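Extracellular haem-binding protein (Streptomyces reticuli, PDB 3FPW) binds haem outside the cell, probably degrades it, and assembles into an octamer that is essential for interaction with its cognate two-component sensor kinase. Local coordinates at residues K72-A81 with Y182-L190; D84-V92 with T102-Y113. All coordinates share one frame; numbering follows the deposited sequence.

Contact 1. Residues K72-A81 with Y182-L190; sequences KAARAAVEAA and YARAGAAVL
Gly186 lies against the backbone of the other helix, its CA 3.2 Å from Ala73 O and its own carbonyl O 3.4 Å from Ala73 CB. With no side chain here and small alanines facing it, the axes of helices 72-81 and 182-187 come within 7.0 Å, crossing at 137° in a roughly antiparallel sense: close Gly/Ala helix packing. No hydrogen bond joins the segments; two bent CA-H...O contacts accompany the close packing, one from Ala73 CA to Gly186 O, the other from Ala77 CA to Tyr182 O at 3.5 Å. The methyl of Ala77 presses on Tyr182 O as well, and Ala80 CB meets Ala185 CB.

At one end Tyr182 lays its ring flat beneath Ala81: CA sits 3.7 Å above the ring centre, a CH-pi contact, while Ala81 CB covers the CD2-CE2 side. The hydroxyl of Tyr182 hydrogen-bonds to Asp84 and Arg86, in the loop that follows helix 67-83.

The other end is looser and more open to solvent. Val189 holds CG1 anti to its carbonyl carbon (chi1 -56°), which turns that branch to Ala76 CB (3.6 Å) and CG2 to Ala73 CA and Lys72 CG. Lys72 runs past Val189 and Leu190 in the opposite direction, its CE 4.0 Å from Leu190 CD2, and its ammonium makes a salt bridge with Glu58 of a second subunit.

Both helices cover one side of the antiparallel sheet of this HbpS-like domain, helix 67-83 mainly over strands 89-94 and 99-104, helix 176-187 over strand 163-171.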
# COMPACT_ATOMS: atom_id res chain seq x y z
N LYS A 72 -5.47 28.97 10.59
CA LYS A 72 -6.32 30.14 10.29
C LYS A 72 -6.81 30.05 8.84
O LYS A 72 -8.00 30.30 8.58
CB LYS A 72 -5.50 31.42 10.53
CG LYS A 72 -6.16 32.73 10.11
CD LYS A 72 -5.38 33.95 10.64
CE LYS A 72 -4.08 34.19 9.86
NZ LYS A 72 -3.52 35.58 10.07
N ALA A 73 -5.91 29.71 7.92
CA ALA A 73 -6.26 29.64 6.51
C ALA A 73 -7.27 28.50 6.25
O ALA A 73 -8.26 28.66 5.53
CB ALA A 73 -4.99 29.45 5.65
N ALA A 74 -7.00 27.34 6.83
CA ALA A 74 -7.89 26.21 6.63
C ALA A 74 -9.28 26.55 7.13
O ALA A 74 -10.27 26.29 6.46
CB ALA A 74 -7.34 24.99 7.35
N ARG A 75 -9.34 27.13 8.32
CA ARG A 75 -10.62 27.47 8.93
C ARG A 75 -11.36 28.49 8.07
O ARG A 75 -12.59 28.42 7.93
CB ARG A 75 -10.40 27.98 10.37
CG ARG A 75 -10.03 26.84 11.29
CD ARG A 75 -9.84 27.34 12.71
NE ARG A 75 -11.13 27.65 13.33
CZ ARG A 75 -11.32 28.67 14.16
NH1 ARG A 75 -10.33 29.50 14.43
NH2 ARG A 75 -12.52 28.88 14.68
N ALA A 76 -10.64 29.43 7.47
CA ALA A 76 -11.27 30.45 6.62
C ALA A 76 -11.88 29.83 5.37
O ALA A 76 -12.92 30.25 4.89
CB ALA A 76 -10.26 31.52 6.25
N ALA A 77 -11.23 28.81 4.83
CA ALA A 77 -11.76 28.14 3.66
C ALA A 77 -13.04 27.40 4.04
O ALA A 77 -14.03 27.47 3.33
CB ALA A 77 -10.72 27.19 3.07
N VAL A 78 -13.02 26.70 5.17
CA VAL A 78 -14.24 26.02 5.61
C VAL A 78 -15.36 27.04 5.82
O VAL A 78 -16.49 26.84 5.39
CB VAL A 78 -14.03 25.21 6.91
CG1 VAL A 78 -15.38 24.72 7.47
CG2 VAL A 78 -13.11 24.04 6.64
N GLU A 79 -15.04 28.14 6.50
CA GLU A 79 -16.06 29.15 6.79
C GLU A 79 -16.67 29.72 5.53
O GLU A 79 -17.87 29.95 5.47
CB GLU A 79 -15.50 30.24 7.68
CG GLU A 79 -15.25 29.75 9.12
CD GLU A 79 -14.34 30.69 9.91
OE1 GLU A 79 -14.18 31.86 9.49
OE2 GLU A 79 -13.79 30.25 10.94
N ALA A 80 -15.84 29.93 4.52
CA ALA A 80 -16.34 30.45 3.25
C ALA A 80 -17.28 29.45 2.59
O ALA A 80 -18.34 29.80 2.08
CB ALA A 80 -15.18 30.81 2.31
N ALA A 81 -16.91 28.17 2.60
CA ALA A 81 -17.84 27.16 2.08
C ALA A 81 -19.14 27.09 2.90
O ALA A 81 -20.23 26.99 2.33
CB ALA A 81 -17.14 25.80 2.02
N TYR A 182 -13.07 28.66 -2.58
CA TYR A 182 -12.95 28.57 -1.13
C TYR A 182 -11.48 28.44 -0.69
O TYR A 182 -11.10 28.96 0.36
CB TYR A 182 -13.76 27.40 -0.60
CG TYR A 182 -15.22 27.47 -1.01
CD1 TYR A 182 -15.91 28.66 -0.93
CD2 TYR A 182 -15.89 26.34 -1.43
CE1 TYR A 182 -17.24 28.74 -1.30
CE2 TYR A 182 -17.21 26.40 -1.81
CZ TYR A 182 -17.88 27.61 -1.73
OH TYR A 182 -19.21 27.69 -2.10
N ALA A 183 -10.67 27.77 -1.50
CA ALA A 183 -9.23 27.70 -1.23
C ALA A 183 -8.63 29.11 -1.23
O ALA A 183 -7.87 29.46 -0.36
CB ALA A 183 -8.50 26.81 -2.26
N ARG A 184 -8.99 29.92 -2.23
CA ARG A 184 -8.51 31.29 -2.29
C ARG A 184 -8.99 32.11 -1.10
O ARG A 184 -8.28 32.99 -0.64
CB ARG A 184 -8.96 31.96 -3.59
CG ARG A 184 -8.22 31.46 -4.85
CD ARG A 184 -8.49 32.39 -6.03
NE ARG A 184 -9.92 32.54 -6.31
CZ ARG A 184 -10.61 31.74 -7.11
NH1 ARG A 184 -10.01 30.73 -7.71
NH2 ARG A 184 -11.91 31.95 -7.32
N ALA A 185 -10.21 31.84 -0.63
CA ALA A 185 -10.72 32.53 0.56
C ALA A 185 -9.90 32.20 1.80
O ALA A 185 -9.69 33.05 2.66
CB ALA A 185 -12.19 32.17 0.78
N GLY A 186 -9.45 30.95 1.89
CA GLY A 186 -8.54 30.56 2.96
C GLY A 186 -7.19 31.25 2.85
O GLY A 186 -6.68 31.80 3.82
N ALA A 187 -6.59 31.25 1.66
CA ALA A 187 -5.32 31.93 1.48
C ALA A 187 -5.40 33.42 1.77
O ALA A 187 -4.44 34.03 2.25
CB ALA A 187 -4.80 31.72 0.08
N ALA A 188 -6.57 34.00 1.49
CA ALA A 188 -6.76 35.46 1.56
C ALA A 188 -6.57 36.03 2.96
O ALA A 188 -6.34 37.24 3.11
CB ALA A 188 -8.15 35.83 1.04
N VAL A 189 -6.68 35.19 3.98
CA VAL A 189 -6.55 35.68 5.34
C VAL A 189 -5.11 35.75 5.78
O VAL A 189 -4.84 36.26 6.88
CB VAL A 189 -7.35 34.86 6.35
CG1 VAL A 189 -8.81 34.82 5.93
CG2 VAL A 189 -6.74 33.47 6.47
N LEU A 190 -4.21 35.29 4.93
CA LEU A 190 -2.78 35.35 5.24
C LEU A 190 -2.16 36.62 4.66
O LEU A 190 -2.74 37.27 3.79
CB LEU A 190 -2.07 34.12 4.65
CG LEU A 190 -2.59 32.77 5.16
CD1 LEU A 190 -1.87 31.66 4.40
CD2 LEU A 190 -2.33 32.65 6.63

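Contact 2. Residues D84-V92 with T102-Y113; sequences DGRHVSVAV and TLRGDGAGPQSY. With PO4 (phosphate ion), chain F.
Ser89 reaches from its strand to the start of helix 112-126. Its CB lies 3.5 Å from Ser112 OG; one bond further, OG, set anti to the carbonyl carbon (chi1 -64°), donates to Ser112 OG at 2.8 Å and also touches Arg104 CG and Ala108 CB. Ser112 OG in turn donates to Gly109 O, which also accepts from Ser112 N, a short chain of bonds linking strand, turn and the first turn of the helix.

Beside it, Val90 and Leu103 form an antiparallel hydrogen-bonded pair, each N 2.9 Å from the other's O, flanked by the non-hydrogen-bonded pairs Ser89-Arg104 and Ala91-Thr102. Past the ladder, Gly105 N gives a weak bond to Val88 O; a type II turn then runs from Gly105 to Ala108. His87 reaches that turn with ND1, which donates to Asp106 O at 3.0 Å; the bond is bent (135° at the hydrogen), and the oxygen lies 25° out of the ring plane. Gly107 N donates to O3 of a phosphate ion, probably from the crystallisation liquor, at 2.6 Å.

The hairpin 89-94/99-104 stands at the margin of the chain's sheet, with strand 163-171 on its inner side and helix 67-83 packed over Val90 and Leu103. Thr102 and Leu103 continue the sheet, antiparallel, into a third subunit.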
# COMPACT_ATOMS: atom_id res chain seq x y z
N ASP A 84 -21.86 29.53 2.18
CA ASP A 84 -22.57 29.22 0.94
C ASP A 84 -23.37 27.94 1.01
O ASP A 84 -23.97 27.52 0.02
CB ASP A 84 -21.58 29.09 -0.21
CG ASP A 84 -20.91 30.39 -0.54
OD1 ASP A 84 -21.24 31.43 0.08
OD2 ASP A 84 -20.05 30.36 -1.44
N GLY A 85 -23.38 27.30 2.17
CA GLY A 85 -24.09 26.04 2.32
C GLY A 85 -23.40 24.87 1.65
O GLY A 85 -24.06 23.90 1.25
N ARG A 86 -22.08 24.97 1.48
CA ARG A 86 -21.28 23.89 0.90
C ARG A 86 -20.60 23.08 1.99
O ARG A 86 -20.39 23.56 3.11
CB ARG A 86 -20.23 24.42 -0.10
CG ARG A 86 -20.63 24.32 -1.58
CD ARG A 86 -21.92 25.06 -1.81
NE ARG A 86 -22.47 24.98 -3.17
CZ ARG A 86 -22.35 25.95 -4.08
NH1 ARG A 86 -21.63 27.03 -3.79
NH2 ARG A 86 -22.93 25.83 -5.27
N HIS A 87 -20.27 21.84 1.66
CA HIS A 87 -19.70 20.89 2.62
C HIS A 87 -18.39 20.38 2.08
O HIS A 87 -18.40 19.62 1.12
CB HIS A 87 -20.69 19.73 2.77
CG HIS A 87 -22.07 20.19 3.09
ND1 HIS A 87 -22.45 20.56 4.36
CD2 HIS A 87 -23.14 20.40 2.29
CE1 HIS A 87 -23.71 20.96 4.34
NE2 HIS A 87 -24.15 20.87 3.09
N VAL A 88 -17.27 20.81 2.65
CA VAL A 88 -15.97 20.57 2.02
C VAL A 88 -14.99 20.02 3.02
O VAL A 88 -15.20 20.14 4.23
CB VAL A 88 -15.37 21.85 1.40
CG1 VAL A 88 -16.33 22.44 0.34
CG2 VAL A 88 -14.98 22.90 2.49
N SER A 89 -13.94 19.38 2.52
CA SER A 89 -12.76 19.13 3.32
C SER A 89 -11.68 20.08 2.86
O SER A 89 -11.64 20.49 1.68
CB SER A 89 -12.26 17.67 3.16
OG SER A 89 -13.20 16.72 3.64
N VAL A 90 -10.76 20.41 3.77
CA VAL A 90 -9.71 21.37 3.47
C VAL A 90 -8.39 20.81 3.99
O VAL A 90 -8.33 20.23 5.08
CB VAL A 90 -10.00 22.76 4.12
CG1 VAL A 90 -8.90 23.76 3.77
CG2 VAL A 90 -11.34 23.29 3.65
N ALA A 91 -7.34 20.96 3.20
CA ALA A 91 -6.02 20.55 3.65
C ALA A 91 -5.03 21.65 3.42
O ALA A 91 -5.09 22.33 2.38
CB ALA A 91 -5.55 19.30 2.92
N VAL A 92 -4.06 21.78 4.33
CA VAL A 92 -2.91 22.65 4.05
C VAL A 92 -1.67 21.76 4.05
O VAL A 92 -1.42 21.04 5.02
CB VAL A 92 -2.77 23.79 5.09
CG1 VAL A 92 -1.55 24.66 4.81
CG2 VAL A 92 -4.06 24.64 5.15
N THR A 102 -5.63 19.27 8.38
CA THR A 102 -6.82 18.83 7.64
C THR A 102 -8.05 19.10 8.46
O THR A 102 -8.03 18.98 9.70
CB THR A 102 -6.81 17.32 7.28
OG1 THR A 102 -6.75 16.53 8.48
CG2 THR A 102 -5.64 17.00 6.38
N LEU A 103 -9.13 19.44 7.76
CA LEU A 103 -10.41 19.68 8.41
C LEU A 103 -11.46 19.05 7.53
O LEU A 103 -11.55 19.38 6.34
CB LEU A 103 -10.67 21.18 8.48
CG LEU A 103 -9.71 22.06 9.27
CD1 LEU A 103 -10.17 23.53 9.10
CD2 LEU A 103 -9.70 21.65 10.73
N ARG A 104 -12.24 18.13 8.09
CA ARG A 104 -13.31 17.49 7.32
C ARG A 104 -14.64 18.17 7.65
O ARG A 104 -15.18 17.98 8.74
CB ARG A 104 -13.39 15.99 7.65
CG ARG A 104 -14.39 15.22 6.74
CD ARG A 104 -14.63 13.83 7.25
NE ARG A 104 -13.40 13.06 7.29
CZ ARG A 104 -13.05 12.14 6.39
NH1 ARG A 104 -13.87 11.84 5.37
NH2 ARG A 104 -11.87 11.52 6.53
N GLY A 105 -15.17 18.94 6.71
CA GLY A 105 -16.47 19.60 6.92
C GLY A 105 -17.62 18.67 7.24
O GLY A 105 -17.70 17.55 6.75
N ASP A 106 -18.56 19.16 8.05
CA ASP A 106 -19.77 18.39 8.32
C ASP A 106 -20.47 18.09 7.00
O ASP A 106 -20.71 19.00 6.22
CB ASP A 106 -20.73 19.19 9.21
CG ASP A 106 -20.11 19.59 10.57
OD1 ASP A 106 -19.21 18.88 11.07
OD2 ASP A 106 -20.55 20.61 11.15
N GLY A 107 -20.76 16.82 6.74
CA GLY A 107 -21.49 16.45 5.54
C GLY A 107 -20.64 16.36 4.28
O GLY A 107 -21.17 16.10 3.20
N ALA A 108 -19.34 16.58 4.40
CA ALA A 108 -18.48 16.54 3.21
C ALA A 108 -18.39 15.11 2.66
O ALA A 108 -18.33 14.15 3.44
CB ALA A 108 -17.10 17.06 3.54
N GLY A 109 -18.39 14.95 1.33
CA GLY A 109 -18.31 13.61 0.76
C GLY A 109 -17.04 12.89 1.16
O GLY A 109 -16.02 13.51 1.46
N PRO A 110 -17.08 11.55 1.18
CA PRO A 110 -15.97 10.80 1.71
C PRO A 110 -14.75 10.84 0.81
O PRO A 110 -13.64 10.57 1.26
CB PRO A 110 -16.51 9.38 1.82
CG PRO A 110 -17.62 9.30 0.80
CD PRO A 110 -18.18 10.70 0.69
N GLN A 111 -14.96 11.21 -0.45
CA GLN A 111 -13.85 11.33 -1.39
C GLN A 111 -13.11 12.65 -1.19
O GLN A 111 -12.00 12.85 -1.71
CB GLN A 111 -14.39 11.27 -2.82
CG GLN A 111 -14.78 12.61 -3.44
CD GLN A 111 -15.93 13.37 -2.79
OE1 GLN A 111 -16.10 14.58 -3.06
NE2 GLN A 111 -16.69 12.71 -1.94
N SER A 112 -13.73 13.59 -0.47
CA SER A 112 -13.19 14.96 -0.42
C SER A 112 -11.91 15.10 0.40
O SER A 112 -11.12 15.99 0.12
CB SER A 112 -14.25 15.95 0.07
OG SER A 112 -14.56 15.69 1.42
N TYR A 113 -11.69 14.22 1.37
CA TYR A 113 -10.60 14.40 2.31
C TYR A 113 -9.26 14.21 1.61
O TYR A 113 -8.39 15.11 1.61
CB TYR A 113 -10.76 13.40 3.45
CG TYR A 113 -9.80 13.60 4.57
CD1 TYR A 113 -8.65 12.84 4.63
CD2 TYR A 113 -10.04 14.52 5.61
CE1 TYR A 113 -7.76 12.99 5.66
CE2 TYR A 113 -9.15 14.66 6.65
CZ TYR A 113 -8.00 13.89 6.66
OH TYR A 113 -7.08 13.97 7.67
P PO4 F . -21.51 14.74 9.79
O1 PO4 F . -22.94 15.26 9.72
O2 PO4 F . -21.49 13.27 10.17
O3 PO4 F . -20.84 14.89 8.44
O4 PO4 F . -20.75 15.54 10.83
O HOH W 1 -19.30 17.07 -0.32

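Both segments of contact 2 fall between the two segments of contact 1 in sequence, and the contact centres lie 12 Å apart. Helix 67-83 is followed, through the short loop 84-88, by strand 89-94; at this junction Ala81 O probably accepts a hydrogen bond from Arg86 N at 2.9 Å. One and two turns earlier the helix packs on the hairpin, with Val78 CG2 against Val90 CG2 and Ala74 CB against Leu103 CD1, both at 3.6 Å. Iron(III) lies about 8 Å from the side chain of Tyr182 and about 7 Å from that of His87, too far for either to coordinate it. Both contacts also touch the third subunit, within the octamer.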